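PDB 4F0B: thiol transferase from Phanerochaete chrysosporium, which probably catalyses glutathione-dependent thiol transfer as a Ure2p-type glutathione transferase, and binds oxidized glutathione disulfide. Local coordinates for residues 124-127 with 128-132; 182-185 with 186-190. All coordinates share one frame; numbering follows the deposited sequence.

Contact 1. Residues 124-127 with 128-132; sequences GGIG and PMQGQ. With GDS (oxidized glutathione disulfide), chain C.
The pyrrolidine ring of P128 lies against the preceding helical turn, with P128 CG 3.7 Å from G124 C and P128 CD 3.5 Å from G125 O. The ligand meets this ring too: a glutathione carboxylate oxygen, OE6, comes within 3.4 Å of P128 CG. The amide of Q130 offers its oxygen corner to I126, OE1 standing 3.6 Å from CG2 as the two side chains run alongside each other. The Q130 chain runs out fully extended, its CG anti to the backbone N (chi1 -167°), which lets OE1 reach Y159 OH and NE2 reach T193 OG1 and W186 O. Q132 NE2 gives a bond of 3.0 Å to P128 O, which lies almost in the amide plane and is approached on a lone pair. P128 O also accepts Q132 N, so two donors from one residue grip it.

Helix 109-139 is kinked here, since the proline nitrogen has no hydrogen to give. Bonding resumes at once with M129 N to G125 O, 2.9 Å, followed by Q130 N to I126 O and G131 N to G127 O. Replacing P128 by an alanine would probably open a gap beside OE6 and against P128 of the second subunit. G131 CA lies 3.2 Å from the ligand oxygen O5, where a side chain would collide. The wall is therefore shaped by proline and bare glycine backbone: it receives glutathione mainly by close fit, and within these two segments OE6 meets proline carbon beside a nitrogen without a hydrogen to offer.

Contact 2. Residues 182-185 with 186-190; sequences KIFG and WARIA. With GDS (oxidized glutathione disulfide), chain C.
Backbone hydrogen bonds tie 182-185 to 186-190 through the last turns of helix 178-187. A187 N reaches I183 O at 2.9 Å, and R188 N reaches F184 O at 3.0 Å; W186 N adds a weak bond to I183 O. After these the chain leaves the helix in a type I turn from A187 to A190, and I189 takes the N-cap position of helix 190-193.

Aromatic and aliphatic packing is carried by F184 and R188. CB of R188 sits over one face of the phenyl ring, offset toward its rim, and CD lies 3.6 Å from F184 CE2. With chi1 at 73°, CG falls between the backbone N and the carbonyl carbon, which brings the arginine chain back across the ring; the guanidinium is turned 46° from the phenyl plane. The guanidinium forms a salt bridge with E211 and a cation-pi contact with W20. R188 CG also lies 3.6 Å from G185 O, a buried carbonyl without a polar partner.

Polar ends and ligand contacts belong to K182 and W186, which lie side by side. NZ stands at the indole edge near its plane, 4.1 Å from NE1. NZ bonds T84 OG1 and NE1 bonds N18 OD1, so these neighbouring donors are served by separate oxygens. The six-membered end of the indole meets glutathione, CH2 lying 3.5 Å from the ligand's CB5, with C5 at the ring edge in plane. K182 NZ is 3.9 Å from the carboxylate oxygen OE1 of the ligand, a separation at which its positive charge would probably favour that anion without a direct bond.

Contacts 1 and 2 have centres about 11 Å apart and belong to two helices of the all-helical C-terminal part of this glutathione transferase fold, 109-139 and 178-187. W186 joins them. Its carbonyl oxygen, close to the end of its helix, probably accepts a hydrogen bond from Q130 NE2 at 3.0 Å, while its indole packs against the glycines of the other helix: CH2 is 3.5 Å from G131 CA and CZ2 is 3.6 Å from G127 O. G127, P128 and G131, like K182 and W186, border the bound disulfide. Together the two contacts line one side of the oxidized glutathione site, where N18, R70, I71, E83 and T84, with R150 of the second subunit, add hydrogen bonds to the ligand.

Contact 1. Residues 124-127 with 128-132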
ATOM      1  N   GLY A 124       0.165  -3.560   0.746  1.00  3.07           N
ATOM      2  CA  GLY A 124      -1.163  -4.129   0.554  1.00  5.29           C
ATOM      3  C   GLY A 124      -1.224  -5.621   0.819  1.00  6.20           C
ATOM      4  O   GLY A 124      -2.306  -6.181   0.917  1.00  6.41           O
ATOM      5  N   GLY A 125      -0.072  -6.265   0.946  1.00  3.61           N
ATOM      6  CA  GLY A 125       0.043  -7.709   1.098  1.00  4.55           C
ATOM      7  C   GLY A 125       0.597  -8.103   2.447  1.00  4.91           C
ATOM      8  O   GLY A 125      -0.146  -8.415   3.385  1.00  4.80           O
ATOM      9  N   ILE A 126       1.919  -8.069   2.580  1.00  4.63           N
ATOM     10  CA  ILE A 126       2.562  -8.549   3.806  1.00  4.00           C
ATOM     11  C   ILE A 126       2.074  -7.797   5.083  1.00  4.74           C
ATOM     12  O   ILE A 126       1.694  -8.428   6.066  1.00  5.01           O
ATOM     13  CB  ILE A 126       4.088  -8.489   3.693  1.00  4.88           C
ATOM     14  CG1 ILE A 126       4.557  -9.616   2.750  1.00  7.72           C
ATOM     15  CG2 ILE A 126       4.754  -8.698   5.060  1.00  6.66           C
ATOM     16  CD1 ILE A 126       6.049  -9.576   2.340  1.00 10.89           C
ATOM     17  N   GLY A 127       2.082  -6.461   5.086  1.00  4.30           N
ATOM     18  CA  GLY A 127       1.701  -5.775   6.307  1.00  5.70           C
ATOM     19  C   GLY A 127       0.260  -6.073   6.715  1.00  4.13           C
ATOM     20  O   GLY A 127      -0.012  -6.499   7.854  1.00  4.64           O
ATOM     21  N   PRO A 128      -0.702  -5.901   5.801  1.00  4.28           N
ATOM     22  CA  PRO A 128      -2.103  -6.164   6.183  1.00  5.17           C
ATOM     23  C   PRO A 128      -2.298  -7.639   6.572  1.00  4.89           C
ATOM     24  O   PRO A 128      -2.955  -7.922   7.590  1.00  4.93           O
ATOM     25  CB  PRO A 128      -2.877  -5.827   4.910  1.00  5.07           C
ATOM     26  CG  PRO A 128      -2.038  -4.682   4.290  1.00  3.65           C
ATOM     27  CD  PRO A 128      -0.603  -5.118   4.555  1.00  4.03           C
ATOM     28  N   MET A 129      -1.789  -8.583   5.775  1.00  4.14           N
ATOM     29  CA  MET A 129      -2.120  -9.991   6.019  1.00  4.83           C
ATOM     30  C   MET A 129      -1.360 -10.586   7.201  1.00  3.54           C
ATOM     31  O   MET A 129      -1.952 -11.301   8.025  1.00  4.53           O
ATOM     32  CB  MET A 129      -1.872 -10.812   4.767  1.00  4.81           C
ATOM     33  CG  MET A 129      -2.747 -10.404   3.604  1.00  3.82           C
ATOM     34  SD  MET A 129      -4.533 -10.652   3.873  1.00  6.00           S
ATOM     35  CE  MET A 129      -5.085  -9.013   4.295  1.00  7.96           C
ATOM     36  N   GLN A 130      -0.079 -10.208   7.350  1.00  3.90           N
ATOM     37  CA  GLN A 130       0.661 -10.670   8.512  1.00  4.07           C
ATOM     38  C   GLN A 130       0.120  -9.974   9.777  1.00  3.97           C
ATOM     39  O   GLN A 130       0.055 -10.595  10.846  1.00  5.18           O
ATOM     40  CB  GLN A 130       2.155 -10.432   8.320  1.00  4.17           C
ATOM     41  CG  GLN A 130       3.011 -11.192   9.368  1.00  5.52           C
ATOM     42  CD  GLN A 130       4.474 -10.915   9.213  1.00  4.65           C
ATOM     43  OE1 GLN A 130       4.922 -10.512   8.137  1.00  4.96           O
ATOM     44  NE2 GLN A 130       5.226 -11.114  10.272  1.00  6.67           N
ATOM     45  N   GLY A 131      -0.395  -8.749   9.615  1.00  4.17           N
ATOM     46  CA  GLY A 131      -1.021  -8.058  10.734  1.00  5.04           C
ATOM     47  C   GLY A 131      -2.296  -8.777  11.172  1.00  4.16           C
ATOM     48  O   GLY A 131      -2.600  -8.835  12.375  1.00  5.16           O
ATOM     49  N   GLN A 132      -3.036  -9.355  10.214  1.00  4.80           N
ATOM     50  CA  GLN A 132      -4.253 -10.100  10.576  1.00  4.40           C
ATOM     51  C   GLN A 132      -3.850 -11.409  11.221  1.00  4.57           C
ATOM     52  O   GLN A 132      -4.523 -11.864  12.152  1.00  5.08           O
ATOM     53  CB  GLN A 132      -5.151 -10.365   9.366  1.00  4.54           C
ATOM     54  CG  GLN A 132      -5.645  -9.088   8.632  1.00  5.72           C
ATOM     55  CD  GLN A 132      -5.888  -7.913   9.553  1.00  5.66           C
ATOM     56  OE1 GLN A 132      -6.843  -7.897  10.348  1.00  6.53           O
ATOM     57  NE2 GLN A 132      -5.019  -6.923   9.461  1.00  6.41           N
TER
HETATM   58  N1  GDS C 301      -0.818   1.298   6.661  1.00  4.51           N
HETATM   59  CA1 GDS C 301      -0.258   1.936   7.894  1.00  4.07           C
HETATM   60  C1  GDS C 301       1.252   2.200   7.649  1.00  5.94           C
HETATM   61  OE1 GDS C 301       1.864   1.462   6.847  1.00  5.35           O
HETATM   62  OE2 GDS C 301       1.770   3.156   8.258  1.00  4.67           O
HETATM   63  CB1 GDS C 301      -0.402   0.968   9.079  1.00  5.15           C
HETATM   64  CG1 GDS C 301       0.049   1.605  10.406  1.00  4.20           C
HETATM   65  CD1 GDS C 301      -0.411   0.734  11.567  1.00  4.94           C
HETATM   66  O1  GDS C 301      -1.008  -0.329  11.459  1.00  6.10           O
HETATM   67  N2  GDS C 301      -0.167   1.269  12.809  1.00  5.34           N
HETATM   68  CA2 GDS C 301      -0.521   0.578  14.056  1.00  5.37           C
HETATM   69  C2  GDS C 301      -1.306   1.520  14.941  1.00  6.20           C
HETATM   70  O2  GDS C 301      -0.980   2.728  15.072  1.00  6.31           O
HETATM   71  CB2 GDS C 301       0.700   0.122  14.852  1.00  6.38           C
HETATM   72  SG2 GDS C 301       1.847  -0.918  13.946  1.00  9.56           S
HETATM   73  N3  GDS C 301      -2.346   0.948  15.577  1.00  7.00           N
HETATM   74  CA3 GDS C 301      -3.159   1.753  16.493  1.00  6.59           C
HETATM   75  C3  GDS C 301      -4.615   1.636  16.228  1.00 10.99           C
HETATM   76  OE3 GDS C 301      -5.357   2.331  16.950  1.00 11.33           O
HETATM   77  OE4 GDS C 301      -5.014   0.881  15.301  1.00 11.02           O
HETATM   78  N4  GDS C 301      -1.136  -3.107  10.688  1.00  6.08           N
HETATM   79  CA4 GDS C 301      -1.546  -3.565   9.371  1.00  6.88           C
HETATM   80  C4  GDS C 301      -0.701  -2.968   8.197  1.00  5.76           C
HETATM   81  OE5 GDS C 301       0.456  -2.552   8.412  1.00  6.28           O
HETATM   82  OE6 GDS C 301      -1.266  -2.957   7.090  1.00  5.73           O
HETATM   83  C5  GDS C 301      -1.256  -3.923  11.738  1.00  5.89           C
HETATM   84  O5  GDS C 301      -1.712  -5.086  11.634  1.00  6.57           O
HETATM   85  CA5 GDS C 301      -0.831  -3.372  13.088  1.00  6.19           C
HETATM   86  N5  GDS C 301      -1.761  -3.852  14.138  1.00  5.71           N
HETATM   87  CB5 GDS C 301       0.622  -3.851  13.310  1.00  7.42           C
HETATM   88  SG5 GDS C 301       1.343  -3.065  14.746  1.00 11.65           S
HETATM   89  CA6 GDS C 301      -5.625  -2.465  15.111  1.00 13.37           C
HETATM   90  C6  GDS C 301      -6.359  -3.737  14.641  1.00 19.11           C
HETATM   91  OE7 GDS C 301      -5.967  -4.294  13.592  1.00 16.95           O
HETATM   92  OE8 GDS C 301      -7.351  -4.100  15.321  1.00 17.32           O
HETATM   93  N6  GDS C 301      -6.631  -1.516  15.583  1.00 12.98           N
HETATM   94  CB6 GDS C 301      -4.625  -2.803  16.262  1.00 10.53           C
HETATM   95  CG6 GDS C 301      -3.400  -3.689  15.890  1.00 12.01           C
HETATM   96  CD6 GDS C 301      -2.510  -2.992  14.901  1.00  7.97           C
HETATM   97  O6  GDS C 301      -2.450  -1.785  14.726  1.00  8.37           O

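Contact 2. Residues 182-185 with 186-190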
ATOM      1  N   LYS A 182      11.105  -1.549   4.408  1.00  5.34           N
ATOM      2  CA  LYS A 182       9.674  -1.682   4.655  1.00  4.68           C
ATOM      3  C   LYS A 182       9.275  -3.094   5.038  1.00  5.16           C
ATOM      4  O   LYS A 182       8.561  -3.316   6.045  1.00  5.43           O
ATOM      5  CB  LYS A 182       8.879  -1.241   3.427  1.00  3.91           C
ATOM      6  CG  LYS A 182       7.378  -1.607   3.506  1.00  3.71           C
ATOM      7  CD  LYS A 182       6.632  -0.901   4.632  1.00  3.42           C
ATOM      8  CE  LYS A 182       5.247  -1.570   4.839  1.00  4.68           C
ATOM      9  NZ  LYS A 182       4.619  -1.134   6.121  1.00  4.21           N
ATOM     10  N   ILE A 183       9.741  -4.072   4.264  1.00  4.70           N
ATOM     11  CA  ILE A 183       9.337  -5.440   4.536  1.00  4.28           C
ATOM     12  C   ILE A 183      10.041  -6.022   5.757  1.00  4.18           C
ATOM     13  O   ILE A 183       9.433  -6.814   6.496  1.00  5.29           O
ATOM     14  CB  ILE A 183       9.561  -6.335   3.310  1.00  4.39           C
ATOM     15  CG1 ILE A 183       8.702  -5.794   2.160  1.00  6.14           C
ATOM     16  CG2 ILE A 183       9.174  -7.792   3.643  1.00  6.98           C
ATOM     17  CD1 ILE A 183       8.843  -6.524   0.807  1.00  7.89           C
ATOM     18  N   PHE A 184      11.298  -5.611   5.967  1.00  5.03           N
ATOM     19  CA  PHE A 184      12.088  -6.114   7.077  1.00  5.13           C
ATOM     20  C   PHE A 184      11.402  -5.934   8.435  1.00  4.88           C
ATOM     21  O   PHE A 184      11.483  -6.800   9.300  1.00  6.13           O
ATOM     22  CB  PHE A 184      13.481  -5.468   7.072  1.00  4.85           C
ATOM     23  CG  PHE A 184      14.271  -5.755   8.311  1.00  4.99           C
ATOM     24  CD1 PHE A 184      14.925  -6.974   8.448  1.00  6.76           C
ATOM     25  CD2 PHE A 184      14.372  -4.806   9.335  1.00  5.07           C
ATOM     26  CE1 PHE A 184      15.651  -7.259   9.609  1.00  6.90           C
ATOM     27  CE2 PHE A 184      15.085  -5.086  10.480  1.00  7.96           C
ATOM     28  CZ  PHE A 184      15.724  -6.287  10.623  1.00  9.03           C
ATOM     29  N   GLY A 185      10.707  -4.819   8.633  1.00  4.94           N
ATOM     30  CA  GLY A 185      10.042  -4.619   9.916  1.00  5.94           C
ATOM     31  C   GLY A 185       9.050  -5.731  10.259  1.00  5.09           C
ATOM     32  O   GLY A 185       8.922  -6.098  11.451  1.00  6.59           O
ATOM     33  N   TRP A 186       8.352  -6.228   9.223  1.00  4.44           N
ATOM     34  CA  TRP A 186       7.457  -7.371   9.373  1.00  4.67           C
ATOM     35  C   TRP A 186       8.184  -8.719   9.375  1.00  5.64           C
ATOM     36  O   TRP A 186       7.873  -9.611  10.174  1.00  5.56           O
ATOM     37  CB  TRP A 186       6.373  -7.334   8.289  1.00  4.76           C
ATOM     38  CG  TRP A 186       5.330  -6.297   8.569  1.00  5.43           C
ATOM     39  CD1 TRP A 186       5.278  -5.017   8.070  1.00  5.14           C
ATOM     40  CD2 TRP A 186       4.215  -6.465   9.419  1.00  4.45           C
ATOM     41  NE1 TRP A 186       4.171  -4.357   8.594  1.00  5.58           N
ATOM     42  CE2 TRP A 186       3.498  -5.232   9.424  1.00  4.40           C
ATOM     43  CE3 TRP A 186       3.745  -7.543  10.199  1.00  4.89           C
ATOM     44  CZ2 TRP A 186       2.312  -5.058  10.151  1.00  4.93           C
ATOM     45  CZ3 TRP A 186       2.566  -7.366  10.940  1.00  5.25           C
ATOM     46  CH2 TRP A 186       1.865  -6.118  10.904  1.00  6.45           C
ATOM     47  N   ALA A 187       9.140  -8.875   8.461  1.00  4.67           N
ATOM     48  CA  ALA A 187       9.808 -10.184   8.330  1.00  6.40           C
ATOM     49  C   ALA A 187      10.551 -10.567   9.604  1.00  5.26           C
ATOM     50  O   ALA A 187      10.589 -11.767   9.925  1.00  7.06           O
ATOM     51  CB  ALA A 187      10.738 -10.173   7.125  1.00  7.99           C
ATOM     52  N   ARG A 188      11.133  -9.596  10.325  1.00  5.42           N
ATOM     53  CA  ARG A 188      11.897  -9.950  11.515  1.00  5.96           C
ATOM     54  C   ARG A 188      11.022 -10.516  12.639  1.00  7.11           C
ATOM     55  O   ARG A 188      11.549 -11.153  13.549  1.00 10.08           O
ATOM     56  CB  ARG A 188      12.732  -8.755  11.992  1.00  6.89           C
ATOM     57  CG  ARG A 188      11.913  -7.650  12.651  1.00  7.72           C
ATOM     58  CD  ARG A 188      12.789  -6.435  12.932  1.00  7.78           C
ATOM     59  NE  ARG A 188      13.865  -6.736  13.889  1.00  9.08           N
ATOM     60  CZ  ARG A 188      13.753  -6.566  15.206  1.00 10.19           C
ATOM     61  NH1 ARG A 188      12.634  -6.056  15.731  1.00 11.84           N
ATOM     62  NH2 ARG A 188      14.769  -6.862  16.017  1.00 10.80           N
ATOM     63  N   ILE A 189       9.706 -10.301  12.570  1.00  6.33           N
ATOM     64  CA  ILE A 189       8.794 -10.914  13.525  1.00  6.71           C
ATOM     65  C   ILE A 189       7.947 -12.028  12.919  1.00  7.11           C
ATOM     66  O   ILE A 189       7.079 -12.558  13.620  1.00  8.46           O
ATOM     67  CB  ILE A 189       7.883  -9.879  14.245  1.00  8.71           C
ATOM     68  CG1 ILE A 189       6.890  -9.257  13.252  1.00  8.88           C
ATOM     69  CG2 ILE A 189       8.776  -8.854  15.017  1.00  9.29           C
ATOM     70  CD1 ILE A 189       5.716  -8.455  13.906  1.00 11.58           C
ATOM     71  N   ALA A 190       8.232 -12.425  11.679  1.00  7.78           N
ATOM     72  CA  ALA A 190       7.549 -13.583  11.105  1.00  9.02           C
ATOM     73  C   ALA A 190       7.589 -14.858  11.990  1.00  9.75           C
ATOM     74  O   ALA A 190       6.569 -15.550  12.042  1.00 12.03           O
ATOM     75  CB  ALA A 190       8.076 -13.873   9.673  1.00  9.73           C
TER
HETATM   76  N1  GDS C 301      -0.818   1.298   6.661  1.00  4.51           N
HETATM   77  CA1 GDS C 301      -0.258   1.936   7.894  1.00  4.07           C
HETATM   78  C1  GDS C 301       1.252   2.200   7.649  1.00  5.94           C
HETATM   79  OE1 GDS C 301       1.864   1.462   6.847  1.00  5.35           O
HETATM   80  OE2 GDS C 301       1.770   3.156   8.258  1.00  4.67           O
HETATM   81  CB1 GDS C 301      -0.402   0.968   9.079  1.00  5.15           C
HETATM   82  CG1 GDS C 301       0.049   1.605  10.406  1.00  4.20           C
HETATM   83  CD1 GDS C 301      -0.411   0.734  11.567  1.00  4.94           C
HETATM   84  O1  GDS C 301      -1.008  -0.329  11.459  1.00  6.10           O
HETATM   85  N2  GDS C 301      -0.167   1.269  12.809  1.00  5.34           N
HETATM   86  CA2 GDS C 301      -0.521   0.578  14.056  1.00  5.37           C
HETATM   87  C2  GDS C 301      -1.306   1.520  14.941  1.00  6.20           C
HETATM   88  O2  GDS C 301      -0.980   2.728  15.072  1.00  6.31           O
HETATM   89  CB2 GDS C 301       0.700   0.122  14.852  1.00  6.38           C
HETATM   90  SG2 GDS C 301       1.847  -0.918  13.946  1.00  9.56           S
HETATM   91  N3  GDS C 301      -2.346   0.948  15.577  1.00  7.00           N
HETATM   92  CA3 GDS C 301      -3.159   1.753  16.493  1.00  6.59           C
HETATM   93  C3  GDS C 301      -4.615   1.636  16.228  1.00 10.99           C
HETATM   94  OE3 GDS C 301      -5.357   2.331  16.950  1.00 11.33           O
HETATM   95  OE4 GDS C 301      -5.014   0.881  15.301  1.00 11.02           O
HETATM   96  N4  GDS C 301      -1.136  -3.107  10.688  1.00  6.08           N
HETATM   97  CA4 GDS C 301      -1.546  -3.565   9.371  1.00  6.88           C
HETATM   98  C4  GDS C 301      -0.701  -2.968   8.197  1.00  5.76           C
HETATM   99  OE5 GDS C 301       0.456  -2.552   8.412  1.00  6.28           O
HETATM  100  OE6 GDS C 301      -1.266  -2.957   7.090  1.00  5.73           O
HETATM  101  C5  GDS C 301      -1.256  -3.923  11.738  1.00  5.89           C
HETATM  102  O5  GDS C 301      -1.712  -5.086  11.634  1.00  6.57           O
HETATM  103  CA5 GDS C 301      -0.831  -3.372  13.088  1.00  6.19           C
HETATM  104  N5  GDS C 301      -1.761  -3.852  14.138  1.00  5.71           N
HETATM  105  CB5 GDS C 301       0.622  -3.851  13.310  1.00  7.42           C
HETATM  106  SG5 GDS C 301       1.343  -3.065  14.746  1.00 11.65           S
HETATM  107  CA6 GDS C 301      -5.625  -2.465  15.111  1.00 13.37           C
HETATM  108  C6  GDS C 301      -6.359  -3.737  14.641  1.00 19.11           C
HETATM  109  OE7 GDS C 301      -5.967  -4.294  13.592  1.00 16.95           O
HETATM  110  OE8 GDS C 301      -7.351  -4.100  15.321  1.00 17.32           O
HETATM  111  N6  GDS C 301      -6.631  -1.516  15.583  1.00 12.98           N
HETATM  112  CB6 GDS C 301      -4.625  -2.803  16.262  1.00 10.53           C
HETATM  113  CG6 GDS C 301      -3.400  -3.689  15.890  1.00 12.01           C
HETATM  114  CD6 GDS C 301      -2.510  -2.992  14.901  1.00  7.97           C
HETATM  115  O6  GDS C 301      -2.450  -1.785  14.726  1.00  8.37           O